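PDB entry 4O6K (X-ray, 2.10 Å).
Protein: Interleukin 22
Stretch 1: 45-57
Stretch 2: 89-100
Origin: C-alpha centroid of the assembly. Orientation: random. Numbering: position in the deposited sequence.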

# COMPACT_ATOMS: atom_id res chain seq x y z
N GLU A 45 6.50 3.93 16.71
CA GLU A 45 6.89 2.54 16.64
C GLU A 45 5.94 1.55 15.98
O GLU A 45 6.41 0.61 15.47
CB GLU A 45 7.36 2.03 17.99
CG GLU A 45 8.39 2.92 18.60
CD GLU A 45 7.81 3.84 19.67
OE1 GLU A 45 7.02 4.78 19.40
OE2 GLU A 45 8.14 3.53 20.81
N GLY A 46 4.65 1.77 15.99
CA GLY A 46 3.73 0.85 15.39
C GLY A 46 3.49 1.11 13.91
O GLY A 46 2.90 0.31 13.25
N SER A 47 3.95 2.25 13.41
CA SER A 47 3.62 2.70 12.06
C SER A 47 3.97 1.69 10.97
O SER A 47 3.20 1.51 10.02
CB SER A 47 4.31 4.03 11.77
OG SER A 47 3.71 5.08 12.52
N CYS A 48 5.12 1.05 11.09
CA CYS A 48 5.55 0.05 10.10
C CYS A 48 4.55 -1.09 9.97
O CYS A 48 4.08 -1.39 8.87
CB CYS A 48 6.92 -0.51 10.47
SG CYS A 48 7.54 -1.76 9.30
N CYS A 49 4.22 -1.73 11.09
CA CYS A 49 3.34 -2.89 11.08
C CYS A 49 1.90 -2.51 10.77
O CYS A 49 1.15 -3.31 10.21
CB CYS A 49 3.42 -3.63 12.42
SG CYS A 49 5.00 -4.44 12.72
N ILE A 50 1.50 -1.29 11.14
CA ILE A 50 0.17 -0.79 10.79
C ILE A 50 0.03 -0.68 9.27
O ILE A 50 -0.95 -1.17 8.70
CB ILE A 50 -0.12 0.58 11.43
CG1 ILE A 50 -0.34 0.43 12.93
CG2 ILE A 50 -1.34 1.21 10.79
CD1 ILE A 50 -0.36 1.75 13.68
N ASN A 51 1.01 -0.06 8.63
CA ASN A 51 0.99 0.10 7.18
C ASN A 51 1.21 -1.24 6.48
O ASN A 51 0.73 -1.45 5.37
CB ASN A 51 2.05 1.11 6.74
CG ASN A 51 1.64 2.54 7.02
OD1 ASN A 51 0.70 3.06 6.41
ND2 ASN A 51 2.34 3.19 7.94
N ALA A 52 1.94 -2.14 7.13
CA ALA A 52 2.18 -3.47 6.60
C ALA A 52 0.88 -4.27 6.52
O ALA A 52 0.71 -5.12 5.65
CB ALA A 52 3.20 -4.21 7.44
N ARG A 53 -0.03 -3.99 7.45
CA ARG A 53 -1.31 -4.68 7.48
C ARG A 53 -2.19 -4.14 6.36
O ARG A 53 -2.98 -4.87 5.76
CB ARG A 53 -1.98 -4.50 8.84
CG ARG A 53 -2.99 -5.59 9.15
CD ARG A 53 -2.22 -6.89 9.31
NE ARG A 53 -3.04 -8.09 9.23
CZ ARG A 53 -2.74 -9.23 9.84
NH1 ARG A 53 -1.63 -9.31 10.57
NH2 ARG A 53 -3.53 -10.29 9.72
N ILE A 54 -2.07 -2.84 6.11
CA ILE A 54 -2.76 -2.19 5.00
C ILE A 54 -2.20 -2.71 3.67
O ILE A 54 -2.95 -2.91 2.71
CB ILE A 54 -2.60 -0.66 5.06
CG1 ILE A 54 -3.31 -0.11 6.30
CG2 ILE A 54 -3.16 0.00 3.81
CD1 ILE A 54 -3.13 1.39 6.50
N LEU A 55 -0.90 -2.95 3.64
CA LEU A 55 -0.23 -3.51 2.46
C LEU A 55 -0.81 -4.88 2.14
O LEU A 55 -1.02 -5.23 0.98
CB LEU A 55 1.28 -3.60 2.67
CG LEU A 55 2.07 -4.17 1.50
CD1 LEU A 55 1.84 -3.33 0.25
CD2 LEU A 55 3.55 -4.26 1.83
N LYS A 56 -1.05 -5.66 3.20
CA LYS A 56 -1.66 -6.98 3.08
C LYS A 56 -3.01 -6.90 2.37
O LYS A 56 -3.30 -7.69 1.47
CB LYS A 56 -1.87 -7.59 4.47
CG LYS A 56 -2.53 -8.96 4.47
CD LYS A 56 -2.45 -9.58 5.86
CE LYS A 56 -3.09 -10.95 5.89
NZ LYS A 56 -2.48 -11.85 4.87
N TYR A 57 -3.82 -5.94 2.80
CA TYR A 57 -5.13 -5.70 2.20
C TYR A 57 -5.00 -5.28 0.75
O TYR A 57 -5.81 -5.67 -0.09
CB TYR A 57 -5.89 -4.65 3.00
CG TYR A 57 -7.38 -4.66 2.74
CD1 TYR A 57 -8.23 -5.51 3.45
CD2 TYR A 57 -7.94 -3.82 1.79
CE1 TYR A 57 -9.59 -5.52 3.21
CE2 TYR A 57 -9.31 -3.83 1.55
CZ TYR A 57 -10.12 -4.68 2.26
OH TYR A 57 -11.48 -4.69 2.03
N GLU A 89 7.71 -10.53 4.75
CA GLU A 89 8.86 -10.29 5.62
C GLU A 89 8.49 -9.41 6.81
O GLU A 89 8.91 -9.68 7.94
CB GLU A 89 10.01 -9.64 4.86
CG GLU A 89 11.25 -9.41 5.71
CD GLU A 89 12.46 -8.99 4.91
OE1 GLU A 89 12.36 -8.91 3.67
OE2 GLU A 89 13.52 -8.73 5.52
N LEU A 90 7.70 -8.37 6.56
CA LEU A 90 7.27 -7.48 7.62
C LEU A 90 6.38 -8.21 8.63
O LEU A 90 6.53 -8.04 9.83
CB LEU A 90 6.53 -6.27 7.05
CG LEU A 90 7.40 -5.25 6.32
CD1 LEU A 90 6.56 -4.09 5.82
CD2 LEU A 90 8.49 -4.76 7.26
N GLN A 91 5.47 -9.04 8.12
CA GLN A 91 4.56 -9.79 8.98
C GLN A 91 5.29 -10.79 9.88
O GLN A 91 4.82 -11.10 10.97
CB GLN A 91 3.50 -10.47 8.11
CG GLN A 91 2.67 -11.55 8.80
CD GLN A 91 1.21 -11.51 8.40
OE1 GLN A 91 0.64 -10.44 8.19
NE2 GLN A 91 0.63 -12.68 8.18
N ASN A 92 6.44 -11.28 9.42
CA ASN A 92 7.26 -12.19 10.22
C ASN A 92 7.83 -11.51 11.48
O ASN A 92 8.08 -12.16 12.49
CB ASN A 92 8.40 -12.76 9.38
CG ASN A 92 9.05 -13.97 10.02
OD1 ASN A 92 8.39 -14.76 10.70
ND2 ASN A 92 10.35 -14.12 9.81
N HIS A 93 8.03 -10.20 11.38
CA HIS A 93 8.56 -9.37 12.47
C HIS A 93 7.51 -8.50 13.16
O HIS A 93 7.80 -7.83 14.15
CB HIS A 93 9.71 -8.50 11.95
CG HIS A 93 10.97 -9.27 11.72
ND1 HIS A 93 11.44 -10.20 12.62
CD2 HIS A 93 11.83 -9.30 10.67
CE1 HIS A 93 12.56 -10.73 12.16
NE2 HIS A 93 12.81 -10.21 10.97
N CYS A 94 6.28 -8.55 12.65
CA CYS A 94 5.18 -7.82 13.25
C CYS A 94 4.43 -8.76 14.18
O CYS A 94 3.50 -9.47 13.78
CB CYS A 94 4.25 -7.23 12.19
SG CYS A 94 4.97 -5.85 11.26
N LYS A 95 4.88 -8.76 15.43
CA LYS A 95 4.42 -9.68 16.46
C LYS A 95 2.94 -9.50 16.74
O LYS A 95 2.19 -10.47 16.87
CB LYS A 95 5.22 -9.43 17.74
CG LYS A 95 6.71 -9.69 17.61
CD LYS A 95 7.43 -9.44 18.93
CE LYS A 95 8.92 -9.72 18.83
NZ LYS A 95 9.21 -11.16 18.59
N HIS A 96 2.52 -8.24 16.83
CA HIS A 96 1.13 -7.90 17.11
C HIS A 96 0.26 -7.92 15.85
O HIS A 96 0.71 -7.53 14.77
CB HIS A 96 1.04 -6.53 17.78
CG HIS A 96 -0.36 -6.10 18.09
ND1 HIS A 96 -1.14 -6.73 19.04
CD2 HIS A 96 -1.12 -5.10 17.57
CE1 HIS A 96 -2.32 -6.14 19.09
NE2 HIS A 96 -2.34 -5.15 18.22
N ASP A 97 -0.97 -8.30 16.00
CA ASP A 97 -1.93 -8.28 14.93
C ASP A 97 -2.71 -6.97 14.90
O ASP A 97 -3.58 -6.75 15.68
CB ASP A 97 -2.91 -9.44 15.07
CG ASP A 97 -4.01 -9.41 14.03
OD1 ASP A 97 -3.93 -8.66 13.08
OD2 ASP A 97 -4.93 -10.18 14.16
N TYR A 98 -2.36 -6.14 13.95
CA TYR A 98 -2.89 -4.79 13.81
C TYR A 98 -4.15 -4.69 12.99
O TYR A 98 -4.55 -3.62 12.61
CB TYR A 98 -1.85 -3.84 13.27
CG TYR A 98 -0.80 -3.39 14.23
CD1 TYR A 98 -0.97 -2.29 15.03
CD2 TYR A 98 0.38 -4.02 14.31
CE1 TYR A 98 0.01 -1.89 15.92
CE2 TYR A 98 1.36 -3.62 15.19
CZ TYR A 98 1.17 -2.54 15.99
OH TYR A 98 2.19 -2.21 16.79
N SER A 99 -4.77 -5.81 12.72
CA SER A 99 -6.11 -5.79 12.23
C SER A 99 -7.03 -5.03 13.25
O SER A 99 -8.00 -4.46 12.89
CB SER A 99 -6.59 -7.17 11.86
OG SER A 99 -5.62 -7.93 11.14
N SER A 100 -6.65 -4.96 14.52
CA SER A 100 -7.49 -4.31 15.51
C SER A 100 -7.17 -2.83 15.68
O SER A 100 -7.68 -2.18 16.59
CB SER A 100 -7.36 -5.03 16.86
OG SER A 100 -6.03 -4.93 17.35
O HOH W 1 0.09 -6.94 12.36

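The contact rests first on a covalent link. Cys 49, on the helix of the first stretch, and Cys 94, in the loop just after the helix of the second, are joined by a disulfide, with Cys 49 SG 2.0 Å from Cys 94 SG. Both side chains sit in the m rotamer, both CA-to-CB bonds point toward the other stretch, and the chi3 of -93° lies close to the unstrained value for an S-S bond. The backbones are correspondingly near: Cys 49 CA lies 5.7 Å from Cys 94 CA. The bond ties the two backbones together at this point; other contacts lie along the helix on either side of Cys 49 in sequence.

Apolar packing follows. Cys 48 and Ala 52, four residues apart on the helix, supply small partners for Leu 90. The leucine packs against both, its CD2 3.8 Å from Cys 48 SG and its CD1 3.7 Å from Ala 52 CB. Ala 52 presents only a methyl here, and Ala 52 CA is 6.6 Å from Leu 90 CA. The helices themselves cross at -133° with their axes 9.8 Å apart at closest approach.

Tyr 98 adds a second apolar patch, and more of its surface is covered by the other stretch than that of any other residue here. Its ring lies along the start of the first stretch: CD1 is 3.5 Å from Ile 50 CG1, CE2 is 3.5 Å from Cys 49 CB, and OH reaches Gly 46 CA at 3.7 Å. Ile 50 N lies over one face of the ring, but that amide already donates to Gly 46 O at 3.0 Å, so the ring covers a satisfied backbone group. Gly 46 carries its own rule: an ideal CB there would point toward the second stretch and lie only 3.2 Å from Tyr 98 OH, so the absence of a side chain leaves room for the tyrosine.

The polar part centres on Arg 53, and here charge matters more than directed hydrogen bonds. Arg 53 NH1 forms a salt bridge with Asp 97 OD1 at 3.5 Å, but the oxygen lies well out of the guanidinium plane and no N-H points at it. Ser 99 OG shares that face, 3.2 Å from Arg 53 NE, at an angle too poor for a hydrogen bond. Gln 91 lies over the opposite face, so the flat group is sandwiched. The acceptor is held in place within its own stretch: Asp 97 OD1 receives hydrogen bonds from Ser 99 N at 3.0 Å and Ser 99 OG at 2.7 Å.

A water adds a further link, weak on the arginine side. Water 1 donates to His 96 O at 2.6 Å and accepts from Tyr 98 N at 3.0 Å, with a weak hydrogen bond from Arg 53 NH1 at 3.4 Å. It thus joins the backbone of His 96 and Tyr 98 to the arginine, the last leg being weak.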